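Local coordinates for protein putative phosphosugar isomerase (Silicibacter pomeroyi DSS-3, PDB 3FJ1) that is a putative phosphosugar isomerase of the SIS family with no established function, which probably binds a carbohydrate derivative and may have transaminase activity, at residues F45-A50 with A74-S79; A93-V98 with A119-L124; G259-D264 with A286-V291; E272-I277 with T292-L297. One frame throughout, in Å; residues are numbered along the deposited sequence.

Interaction 1: F45-A50 with A74-S79; sequences FVATVA and ASLGPS. With EDO (1,2-ethanediol), chain J.
The two hydroxyls facing each other here, T48 OG1 and S75 OG, are joined through a water rather than directly. Water 1 lies 2.8 Å from T48 OG1 and 2.7 Å from S75 OG. T48 OG1 takes the crowded position between backbone N and carbonyl carbon (chi1 61°), over S75 CA, while S75 OG is anti to its own backbone N and turns to the same water. Small hydroxyl residues suit this spot, since they leave room for the bridge. Beneath it the backbones pair as parallel strands: A74 N donates to V46 O at 2.8 Å and A74 O receives T48 N. The two segments are the neighbouring strands of a beta-alpha-beta crossover in the first SIS domain, linked by helix 53-69, whose C58 touches T48. Further along, L76 N donates to T48 O (3.0 Å), and L76 CD1 lies 3.7 Å from the small A47 CB. Water 2 carries the pairing further, accepting from A50 N and donating to L76 O at 2.7 Å. G77 N makes a nearly straight bond (175°) to EDO O2, 2.9 Å away; the diol, probably from the crystallisation liquor, also binds E66 of the second subunit.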
loop_
_atom_site.group_PDB
_atom_site.type_symbol
_atom_site.label_atom_id
_atom_site.label_comp_id
_atom_site.label_asym_id
_atom_site.label_seq_id
_atom_site.Cartn_x
_atom_site.Cartn_y
_atom_site.Cartn_z
ATOM N N PHE A 45 -17.875 6.825 -7.606
ATOM C CA PHE A 45 -16.588 6.396 -7.066
ATOM C C PHE A 45 -16.510 4.881 -7.047
ATOM O O PHE A 45 -17.482 4.165 -7.329
ATOM C CB PHE A 45 -16.212 7.019 -5.703
ATOM C CG PHE A 45 -16.994 6.490 -4.544
ATOM C CD1 PHE A 45 -18.242 6.993 -4.251
ATOM C CD2 PHE A 45 -16.464 5.503 -3.729
ATOM C CE1 PHE A 45 -18.978 6.514 -3.150
ATOM C CE2 PHE A 45 -17.176 5.024 -2.638
ATOM C CZ PHE A 45 -18.437 5.528 -2.350
ATOM N N VAL A 46 -15.275 4.429 -6.853
ATOM C CA VAL A 46 -14.950 3.010 -6.921
ATOM C C VAL A 46 -14.270 2.554 -5.631
ATOM O O VAL A 46 -13.421 3.271 -5.095
ATOM C CB VAL A 46 -14.008 2.708 -8.100
ATOM C CG1 VAL A 46 -13.735 1.203 -8.191
ATOM C CG2 VAL A 46 -14.594 3.244 -9.433
ATOM N N ALA A 47 -14.605 1.352 -5.162
ATOM C CA ALA A 47 -13.920 0.730 -4.036
ATOM C C ALA A 47 -13.346 -0.582 -4.532
ATOM O O ALA A 47 -13.970 -1.238 -5.356
ATOM C CB ALA A 47 -14.855 0.477 -2.862
ATOM N N THR A 48 -12.135 -0.931 -4.118
ATOM C CA THR A 48 -11.551 -2.210 -4.506
ATOM C C THR A 48 -11.388 -3.090 -3.259
ATOM O O THR A 48 -11.189 -2.594 -2.144
ATOM C CB THR A 48 -10.205 -2.107 -5.253
ATOM O OG1 THR A 48 -9.242 -1.470 -4.402
ATOM C CG2 THR A 48 -10.354 -1.327 -6.616
ATOM N N VAL A 49 -11.496 -4.396 -3.482
ATOM C CA VAL A 49 -11.389 -5.418 -2.448
ATOM C C VAL A 49 -10.501 -6.554 -3.001
ATOM O O VAL A 49 -10.851 -7.221 -3.983
ATOM C CB VAL A 49 -12.757 -6.014 -2.027
ATOM C CG1 VAL A 49 -12.594 -7.033 -0.883
ATOM C CG2 VAL A 49 -13.720 -4.885 -1.634
ATOM N N ALA A 50 -9.367 -6.783 -2.353
ATOM C CA ALA A 50 -8.416 -7.764 -2.829
ATOM C C ALA A 50 -7.273 -7.972 -1.813
ATOM O O ALA A 50 -7.058 -7.154 -0.899
ATOM C CB ALA A 50 -7.811 -7.309 -4.199
ATOM N N ALA A 74 -11.043 3.931 -3.826
ATOM C CA ALA A 74 -10.659 3.632 -2.468
ATOM C C ALA A 74 -10.378 2.147 -2.296
ATOM O O ALA A 74 -11.250 1.320 -2.587
ATOM C CB ALA A 74 -11.786 4.035 -1.504
ATOM N N SER A 75 -9.189 1.802 -1.798
ATOM C CA SER A 75 -8.878 0.409 -1.447
ATOM C C SER A 75 -9.373 0.111 -0.026
ATOM O O SER A 75 -8.906 0.714 0.955
ATOM C CB SER A 75 -7.365 0.155 -1.520
ATOM O OG SER A 75 -7.007 -1.089 -0.972
ATOM N N LEU A 76 -10.341 -0.793 0.074
ATOM C CA LEU A 76 -10.942 -1.147 1.328
ATOM C C LEU A 76 -10.259 -2.303 2.041
ATOM O O LEU A 76 -10.208 -3.421 1.523
ATOM C CB LEU A 76 -12.427 -1.503 1.115
ATOM C CG LEU A 76 -13.412 -0.436 0.612
ATOM C CD1 LEU A 76 -14.845 -1.049 0.465
ATOM C CD2 LEU A 76 -13.386 0.813 1.492
ATOM N N GLY A 77 -9.770 -2.044 3.252
ATOM C CA GLY A 77 -9.142 -3.085 4.042
ATOM C C GLY A 77 -10.212 -4.077 4.462
ATOM O O GLY A 77 -11.165 -3.670 5.125
ATOM N N PRO A 78 -10.084 -5.371 4.080
ATOM C CA PRO A 78 -11.200 -6.301 4.390
ATOM C C PRO A 78 -11.566 -6.434 5.850
ATOM O O PRO A 78 -12.689 -6.805 6.150
ATOM C CB PRO A 78 -10.754 -7.627 3.765
ATOM C CG PRO A 78 -9.731 -7.229 2.670
ATOM C CD PRO A 78 -9.020 -6.045 3.291
ATOM N N SER A 79 -10.643 -6.092 6.757
ATOM C CA SER A 79 -10.958 -6.135 8.205
ATOM C C SER A 79 -12.111 -5.210 8.575
ATOM O O SER A 79 -12.832 -5.477 9.549
ATOM C CB SER A 79 -9.735 -5.814 9.062
ATOM O OG SER A 79 -9.320 -4.441 8.985
HETATM C C1 EDO J . -8.198 1.852 5.514
HETATM O O1 EDO J . -7.974 2.574 4.286
HETATM C C2 EDO J . -8.799 0.488 5.230
HETATM O O2 EDO J . -9.989 0.557 4.466
HETATM O O HOH W 1 -7.864 -3.128 -2.567
HETATM O O HOH W 2 -8.712 -4.542 -0.387
#

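Interaction 2: A93-V98 with A119-L124; sequences ALCLAV and ALCVAL
The flat groups are the peptide units, which pair side by side between the strands, most of them with the N-H nearly in line with the C=O, and with side chains above and below. One face carries L94, L96 and V98 beside L120, V122 and L124; the other carries C95 and A97 beside C121 and A123. At the edges, five backbone bonds join the strands. V122 N meets C95 O at 2.9 Å, and A97 O takes L124 N at 2.8 Å, each nearly along the C=O axis. C95 N instead reaches L120 O from above the carbonyl plane, 40° out of it. On the leucine and valine face, L94 CG is anti to its backbone N, and chi1 163° with chi2 59° carries CD1 across to 3.5 Å from V122 CG2, the two side chains crossing obliquely. L96 CD1 leans the same way, 3.9 Å from L124 CG, whereas V98 and L124 lie alongside, pointing the same way. These bulky chains fill the space under helices 8-41 and 53-69, through L38 and L61 among others. The second face is shallow: C95 CB is 3.8 Å from A119 CB and 3.9 Å from C121 SG, and alanines and cysteines let helix 105-116 come close, with A114 and T111 against them. Strands running side by side in parallel, with the connecting helix 105-116 crossing over one face, form a beta-alpha-beta unit in the parallel core of a SIS domain, an alpha-beta-alpha sandwich.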
loop_
_atom_site.group_PDB
_atom_site.type_symbol
_atom_site.label_atom_id
_atom_site.label_comp_id
_atom_site.label_asym_id
_atom_site.label_seq_id
_atom_site.Cartn_x
_atom_site.Cartn_y
_atom_site.Cartn_z
ATOM N N ALA A 93 -21.479 3.760 -5.430
ATOM C CA ALA A 93 -20.142 3.212 -5.629
ATOM C C ALA A 93 -20.184 1.925 -6.453
ATOM O O ALA A 93 -21.157 1.158 -6.368
ATOM C CB ALA A 93 -19.505 2.900 -4.271
ATOM N N LEU A 94 -19.142 1.730 -7.251
ATOM C CA LEU A 94 -18.817 0.428 -7.856
ATOM C C LEU A 94 -17.867 -0.210 -6.843
ATOM O O LEU A 94 -16.880 0.427 -6.428
ATOM C CB LEU A 94 -18.025 0.588 -9.151
ATOM C CG LEU A 94 -17.261 -0.629 -9.728
ATOM C CD1 LEU A 94 -18.202 -1.814 -10.037
ATOM C CD2 LEU A 94 -16.494 -0.311 -11.021
ATOM N N CYS A 95 -18.130 -1.437 -6.430
ATOM C CA CYS A 95 -17.149 -2.182 -5.646
ATOM C C CYS A 95 -16.554 -3.283 -6.538
ATOM O O CYS A 95 -17.265 -4.184 -6.984
ATOM C CB CYS A 95 -17.752 -2.783 -4.394
ATOM S SG CYS A 95 -16.535 -3.759 -3.446
ATOM N N LEU A 96 -15.245 -3.209 -6.787
ATOM C CA LEU A 96 -14.578 -4.153 -7.640
ATOM C C LEU A 96 -13.762 -5.126 -6.774
ATOM O O LEU A 96 -12.826 -4.695 -6.112
ATOM C CB LEU A 96 -13.689 -3.387 -8.603
ATOM C CG LEU A 96 -13.092 -4.178 -9.723
ATOM C CD1 LEU A 96 -14.165 -4.763 -10.660
ATOM C CD2 LEU A 96 -12.132 -3.258 -10.474
ATOM N N ALA A 97 -14.153 -6.396 -6.768
ATOM C CA ALA A 97 -13.456 -7.421 -5.987
ATOM C C ALA A 97 -12.613 -8.272 -6.947
ATOM O O ALA A 97 -13.107 -8.711 -7.982
ATOM C CB ALA A 97 -14.436 -8.279 -5.226
ATOM N N VAL A 98 -11.345 -8.501 -6.628
ATOM C CA VAL A 98 -10.492 -9.304 -7.525
ATOM C C VAL A 98 -9.892 -10.471 -6.733
ATOM O O VAL A 98 -9.249 -10.243 -5.725
ATOM C CB VAL A 98 -9.395 -8.437 -8.121
ATOM C CG1 VAL A 98 -8.535 -9.258 -9.078
ATOM C CG2 VAL A 98 -9.999 -7.181 -8.815
ATOM N N ALA A 119 -23.245 -0.564 -2.642
ATOM C CA ALA A 119 -22.378 -0.628 -3.822
ATOM C C ALA A 119 -22.900 -1.639 -4.834
ATOM O O ALA A 119 -23.623 -2.588 -4.464
ATOM C CB ALA A 119 -20.939 -1.000 -3.434
ATOM N N LEU A 120 -22.543 -1.412 -6.094
ATOM C CA LEU A 120 -22.759 -2.369 -7.185
ATOM C C LEU A 120 -21.494 -3.208 -7.174
ATOM O O LEU A 120 -20.418 -2.732 -7.536
ATOM C CB LEU A 120 -22.927 -1.666 -8.552
ATOM C CG LEU A 120 -23.051 -2.590 -9.772
ATOM C CD1 LEU A 120 -24.330 -3.395 -9.684
ATOM C CD2 LEU A 120 -23.029 -1.793 -11.074
ATOM N N CYS A 121 -21.603 -4.450 -6.723
ATOM C CA CYS A 121 -20.415 -5.318 -6.614
ATOM C C CYS A 121 -20.173 -6.159 -7.854
ATOM O O CYS A 121 -21.073 -6.883 -8.304
ATOM C CB CYS A 121 -20.523 -6.208 -5.371
ATOM S SG CYS A 121 -20.749 -5.214 -3.885
ATOM N N VAL A 122 -18.967 -6.032 -8.410
ATOM C CA VAL A 122 -18.511 -6.770 -9.580
ATOM C C VAL A 122 -17.266 -7.553 -9.188
ATOM O O VAL A 122 -16.325 -6.968 -8.637
ATOM C CB VAL A 122 -18.158 -5.807 -10.740
ATOM C CG1 VAL A 122 -17.630 -6.553 -11.965
ATOM C CG2 VAL A 122 -19.370 -4.931 -11.122
ATOM N N ALA A 123 -17.262 -8.864 -9.437
ATOM C CA ALA A 123 -16.118 -9.713 -9.112
ATOM C C ALA A 123 -15.361 -10.090 -10.376
ATOM O O ALA A 123 -15.985 -10.475 -11.370
ATOM C CB ALA A 123 -16.565 -10.986 -8.388
ATOM N N LEU A 124 -14.029 -9.961 -10.327
ATOM C CA LEU A 124 -13.113 -10.436 -11.361
ATOM C C LEU A 124 -12.446 -11.689 -10.741
ATOM O O LEU A 124 -11.698 -11.592 -9.769
ATOM C CB LEU A 124 -12.049 -9.401 -11.716
ATOM C CG LEU A 124 -12.530 -8.017 -12.178
ATOM C CD1 LEU A 124 -11.353 -7.144 -12.667
ATOM C CD2 LEU A 124 -13.605 -8.105 -13.229
#

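Interaction 3: G259-D264 with A286-V291; sequences GFAAGD and ATTGRV
T287 leaves its backbone with CB about equally far from two carbonyl oxygens, those of G259 and A261. From CB, the methyl CG2 runs anti to the carbonyl carbon and sits 3.9 Å from G259 O; the side chain also touches W195 and L312. The other branch, OG1, takes the crowded position between backbone N and carbonyl carbon (chi1 64°) and accepts a hydrogen bond from A261 N at 2.8 Å. The backbone gives a second grip, T287 N reaching G259 O at 3.0 Å almost along the C=O axis. G259 and A286 form a parallel bridge of neighbouring strands, and G259 suits it because a CB there would press on A286 CB. A261 CB packs 3.6 Å from T288 CG2, while T288 OG1 is hydrogen-bonded to E267 and accepts from R290 N, closing an ST turn. An alanine in place of T287 would probably leave A261 N without this acceptor and loosen the start of both loops. The oxygens A261 O and T287 O stand only 3.1 Å apart; R301 bonds the first and, weakly, the second, so its positive charge probably eases their repulsion in these buried loops of the second SIS domain.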
loop_
_atom_site.group_PDB
_atom_site.type_symbol
_atom_site.label_atom_id
_atom_site.label_comp_id
_atom_site.label_asym_id
_atom_site.label_seq_id
_atom_site.Cartn_x
_atom_site.Cartn_y
_atom_site.Cartn_z
ATOM N N GLY A 259 13.789 -0.449 -13.678
ATOM C CA GLY A 259 12.767 0.569 -13.842
ATOM C C GLY A 259 11.703 0.184 -14.861
ATOM O O GLY A 259 11.997 0.047 -16.050
ATOM N N PHE A 260 10.477 0.002 -14.367
ATOM C CA PHE A 260 9.300 -0.275 -15.184
ATOM C C PHE A 260 8.769 1.034 -15.754
ATOM O O PHE A 260 8.157 1.830 -15.036
ATOM C CB PHE A 260 8.228 -1.018 -14.384
ATOM C CG PHE A 260 8.581 -2.467 -14.130
ATOM C CD1 PHE A 260 8.322 -3.408 -15.085
ATOM C CD2 PHE A 260 9.182 -2.875 -12.947
ATOM C CE1 PHE A 260 8.632 -4.744 -14.862
ATOM C CE2 PHE A 260 9.481 -4.193 -12.707
ATOM C CZ PHE A 260 9.215 -5.126 -13.641
ATOM N N ALA A 261 9.051 1.247 -17.040
ATOM C CA ALA A 261 8.568 2.431 -17.781
ATOM C C ALA A 261 7.582 2.051 -18.893
ATOM O O ALA A 261 7.923 1.280 -19.790
ATOM C CB ALA A 261 9.759 3.204 -18.385
ATOM N N ALA A 262 6.352 2.560 -18.805
ATOM C CA ALA A 262 5.358 2.419 -19.843
ATOM C C ALA A 262 5.498 3.627 -20.765
ATOM O O ALA A 262 6.113 4.628 -20.390
ATOM C CB ALA A 262 3.929 2.384 -19.222
ATOM N N GLY A 263 4.939 3.531 -21.971
ATOM C CA GLY A 263 4.913 4.656 -22.922
ATOM C C GLY A 263 3.775 5.595 -22.570
ATOM O O GLY A 263 2.780 5.703 -23.299
ATOM N N ASP A 264 3.943 6.298 -21.457
ATOM C CA ASP A 264 2.956 7.217 -20.941
ATOM C C ASP A 264 3.677 8.453 -20.407
ATOM O O ASP A 264 4.876 8.626 -20.646
ATOM C CB ASP A 264 2.073 6.501 -19.891
ATOM C CG ASP A 264 2.808 6.190 -18.579
ATOM O OD1 ASP A 264 4.018 6.476 -18.508
ATOM O OD2 ASP A 264 2.121 5.672 -17.630
ATOM N N ALA A 286 16.255 -0.192 -17.464
ATOM C CA ALA A 286 14.900 0.391 -17.554
ATOM C C ALA A 286 14.260 0.052 -18.875
ATOM O O ALA A 286 14.962 -0.039 -19.871
ATOM C CB ALA A 286 14.926 1.892 -17.316
ATOM N N THR A 287 12.933 -0.117 -18.890
ATOM C CA THR A 287 12.172 -0.547 -20.089
ATOM C C THR A 287 11.776 0.657 -20.953
ATOM O O THR A 287 10.607 0.872 -21.226
ATOM C CB THR A 287 10.891 -1.342 -19.718
ATOM O OG1 THR A 287 9.990 -0.482 -19.002
ATOM C CG2 THR A 287 11.196 -2.588 -18.795
ATOM N N THR A 288 12.768 1.416 -21.382
ATOM C CA THR A 288 12.547 2.605 -22.177
ATOM C C THR A 288 13.839 3.006 -22.877
ATOM O O THR A 288 14.936 2.883 -22.325
ATOM C CB THR A 288 12.038 3.785 -21.328
ATOM O OG1 THR A 288 12.115 4.992 -22.095
ATOM C CG2 THR A 288 12.846 3.945 -20.041
ATOM N N GLY A 289 13.654 3.537 -24.080
ATOM C CA GLY A 289 14.727 4.060 -24.896
ATOM C C GLY A 289 15.194 5.413 -24.426
ATOM O O GLY A 289 16.228 5.890 -24.883
ATOM N N ARG A 290 14.459 6.016 -23.497
ATOM C CA ARG A 290 14.771 7.363 -23.010
ATOM C C ARG A 290 15.955 7.469 -22.056
ATOM O O ARG A 290 16.454 8.562 -21.846
ATOM C CB ARG A 290 13.564 7.981 -22.320
ATOM C CG ARG A 290 12.371 8.141 -23.198
ATOM C CD ARG A 290 11.358 8.963 -22.487
ATOM N NE ARG A 290 11.746 10.363 -22.573
ATOM C CZ ARG A 290 11.066 11.313 -23.213
ATOM N NH1 ARG A 290 9.874 11.071 -23.754
ATOM N NH2 ARG A 290 11.559 12.537 -23.243
ATOM N N VAL A 291 16.385 6.362 -21.460
ATOM C CA VAL A 291 17.546 6.392 -20.573
ATOM C C VAL A 291 18.823 6.499 -21.412
ATOM O O VAL A 291 18.943 5.853 -22.463
ATOM C CB VAL A 291 17.652 5.158 -19.656
ATOM C CG1 VAL A 291 16.536 5.209 -18.585
ATOM C CG2 VAL A 291 17.620 3.881 -20.454
#

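Interaction 4: E272-I277 with T292-L297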
loop_
_atom_site.group_PDB
_atom_site.type_symbol
_atom_site.label_atom_id
_atom_site.label_comp_id
_atom_site.label_asym_id
_atom_site.label_seq_id
_atom_site.Cartn_x
_atom_site.Cartn_y
_atom_site.Cartn_z
ATOM N N GLU A 272 14.543 9.581 -16.074
ATOM C CA GLU A 272 15.359 10.567 -15.394
ATOM C C GLU A 272 15.964 10.045 -14.070
ATOM O O GLU A 272 17.170 10.188 -13.807
ATOM C CB GLU A 272 14.526 11.837 -15.157
ATOM N N ILE A 273 15.127 9.458 -13.240
ATOM C CA ILE A 273 15.591 8.886 -11.963
ATOM C C ILE A 273 16.483 7.663 -12.213
ATOM O O ILE A 273 17.470 7.482 -11.516
ATOM C CB ILE A 273 14.418 8.518 -11.041
ATOM C CG1 ILE A 273 13.702 9.792 -10.593
ATOM C CG2 ILE A 273 14.914 7.657 -9.836
ATOM C CD1 ILE A 273 14.487 10.654 -9.623
ATOM N N ALA A 274 16.144 6.848 -13.214
ATOM C CA ALA A 274 16.928 5.660 -13.532
ATOM C C ALA A 274 18.351 6.114 -13.862
ATOM O O ALA A 274 19.340 5.557 -13.372
ATOM C CB ALA A 274 16.285 4.889 -14.696
ATOM N N ASP A 275 18.453 7.152 -14.681
ATOM C CA ASP A 275 19.755 7.690 -15.037
ATOM C C ASP A 275 20.522 8.282 -13.838
ATOM O O ASP A 275 21.726 8.075 -13.752
ATOM C CB ASP A 275 19.630 8.719 -16.175
ATOM C CG ASP A 275 19.447 8.060 -17.541
ATOM O OD1 ASP A 275 19.726 6.858 -17.695
ATOM O OD2 ASP A 275 19.061 8.755 -18.496
ATOM N N GLN A 276 19.824 8.979 -12.928
ATOM C CA GLN A 276 20.444 9.583 -11.745
ATOM C C GLN A 276 21.064 8.513 -10.852
ATOM O O GLN A 276 22.191 8.676 -10.324
ATOM C CB GLN A 276 19.422 10.379 -10.922
ATOM C CG GLN A 276 19.038 11.736 -11.498
ATOM C CD GLN A 276 17.977 12.434 -10.663
ATOM O OE1 GLN A 276 17.956 12.313 -9.426
ATOM N NE2 GLN A 276 17.051 13.131 -11.335
ATOM N N ILE A 277 20.321 7.415 -10.713
ATOM C CA ILE A 277 20.763 6.267 -9.933
ATOM C C ILE A 277 22.023 5.653 -10.597
ATOM O O ILE A 277 23.048 5.406 -9.916
ATOM C CB ILE A 277 19.636 5.242 -9.741
ATOM C CG1 ILE A 277 18.481 5.843 -8.922
ATOM C CG2 ILE A 277 20.188 3.983 -9.062
ATOM C CD1 ILE A 277 17.240 5.008 -8.956
ATOM N N THR A 292 19.760 7.299 -20.916
ATOM C CA THR A 292 21.019 7.564 -21.590
ATOM C C THR A 292 22.218 7.016 -20.807
ATOM O O THR A 292 23.309 6.891 -21.373
ATOM C CB THR A 292 21.154 9.074 -21.824
ATOM O OG1 THR A 292 21.428 9.742 -20.595
ATOM C CG2 THR A 292 19.838 9.629 -22.374
ATOM N N ARG A 293 22.009 6.680 -19.528
ATOM C CA ARG A 293 23.034 6.140 -18.633
ATOM C C ARG A 293 22.619 4.714 -18.209
ATOM O O ARG A 293 23.354 3.752 -18.359
ATOM C CB ARG A 293 23.128 7.061 -17.409
ATOM C CG ARG A 293 24.293 6.814 -16.461
ATOM C CD ARG A 293 25.486 7.697 -16.789
ATOM N NE ARG A 293 25.273 9.086 -16.362
ATOM C CZ ARG A 293 26.152 10.069 -16.530
ATOM N NH1 ARG A 293 27.312 9.830 -17.124
ATOM N NH2 ARG A 293 25.874 11.299 -16.104
ATOM N N ALA A 294 21.415 4.590 -17.649
ATOM C CA ALA A 294 20.879 3.282 -17.282
ATOM C C ALA A 294 20.786 2.439 -18.568
ATOM O O ALA A 294 20.670 2.999 -19.676
ATOM C CB ALA A 294 19.472 3.422 -16.614
ATOM N N ARG A 295 20.877 1.119 -18.439
ATOM C CA ARG A 295 20.837 0.235 -19.594
ATOM C C ARG A 295 19.409 0.094 -20.101
ATOM O O ARG A 295 18.489 0.014 -19.278
ATOM C CB ARG A 295 21.429 -1.138 -19.231
ATOM C CG ARG A 295 22.896 -1.049 -18.812
ATOM C CD ARG A 295 23.536 -2.414 -18.571
ATOM N NE ARG A 295 23.635 -3.252 -19.776
ATOM C CZ ARG A 295 24.154 -4.486 -19.792
ATOM N NH1 ARG A 295 24.619 -5.034 -18.663
ATOM N NH2 ARG A 295 24.207 -5.180 -20.934
ATOM N N VAL A 296 19.219 0.092 -21.430
ATOM C CA VAL A 296 17.879 -0.091 -22.013
ATOM C C VAL A 296 17.521 -1.562 -22.023
ATOM O O VAL A 296 18.302 -2.395 -22.504
ATOM C CB VAL A 296 17.775 0.456 -23.457
ATOM C CG1 VAL A 296 16.418 0.130 -24.047
ATOM C CG2 VAL A 296 18.086 1.964 -23.465
ATOM N N LEU A 297 16.360 -1.901 -21.455
ATOM C CA LEU A 297 15.877 -3.268 -21.502
ATOM C C LEU A 297 14.956 -3.432 -22.690
ATOM O O LEU A 297 14.086 -2.583 -22.946
ATOM C CB LEU A 297 15.086 -3.654 -20.256
ATOM C CG LEU A 297 15.841 -3.848 -18.951
ATOM C CD1 LEU A 297 14.827 -3.832 -17.776
ATOM C CD2 LEU A 297 16.682 -5.113 -18.973
#
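D275 reaches out from helix 267-279 with its carboxylate held by the loop T292-A294, whose three successive backbone N-H groups meet it. CG anti to the carbonyl carbon (chi1 -78°) brings the carboxylate to the loop, and chi2 -17° sets its rotation. OD1 takes two donors: A294 N at 2.8 Å, nearly along the C-O axis, and R293 N at 2.9 Å, from above the carboxylate plane. OD2 receives T292 N on its syn lone pair, 2.9 Å away and almost straight at 171°. The T292 side chain crosses that of D275 at about a right angle, and its OG1, turned into the crowded position, adds a weak bond to OD2 at 3.3 Å. The R293 side chain touches OD1 with CB, at 3.4 Å, before bending at chi2 and chi3 past A278 and A279, its charged end clear of the carboxylate. One residue back on the helix, A274 CB meets A294 CB at 4.0 Å, two small residues that let the loop lie close to the helix before edge strand 295-296. An alanine in place of D275 removes both oxygens and so every acceptor for T292, R293 and A294, and would probably leave this loop poorly fixed to the helix. Aspartate suits the place because its short chain puts both oxygens within reach of the three N-H groups, and four donors converging on it would probably keep it ionised.

Interactions 1 and 2 belong to one five-stranded parallel sheet, their centres 9 Å apart: strand 45-49 bonds strand 93-99 directly, A47 O lying 2.7 Å from L96 N. Interactions 3 and 4 are as close in the second SIS domain, with segments that alternate along the chain; A286 O is 2.8 Å from L297 N, and V291 packs on D275. The two pairs stand apart, the centres of interactions 1 and 3 being about 30 Å from each other. Both sheets share the strand order 2-1-3-4-5. No active site is established; the diol at interaction 1 marks a point beside the second subunit, and D264 of interaction 3 bonds Y84 of that subunit.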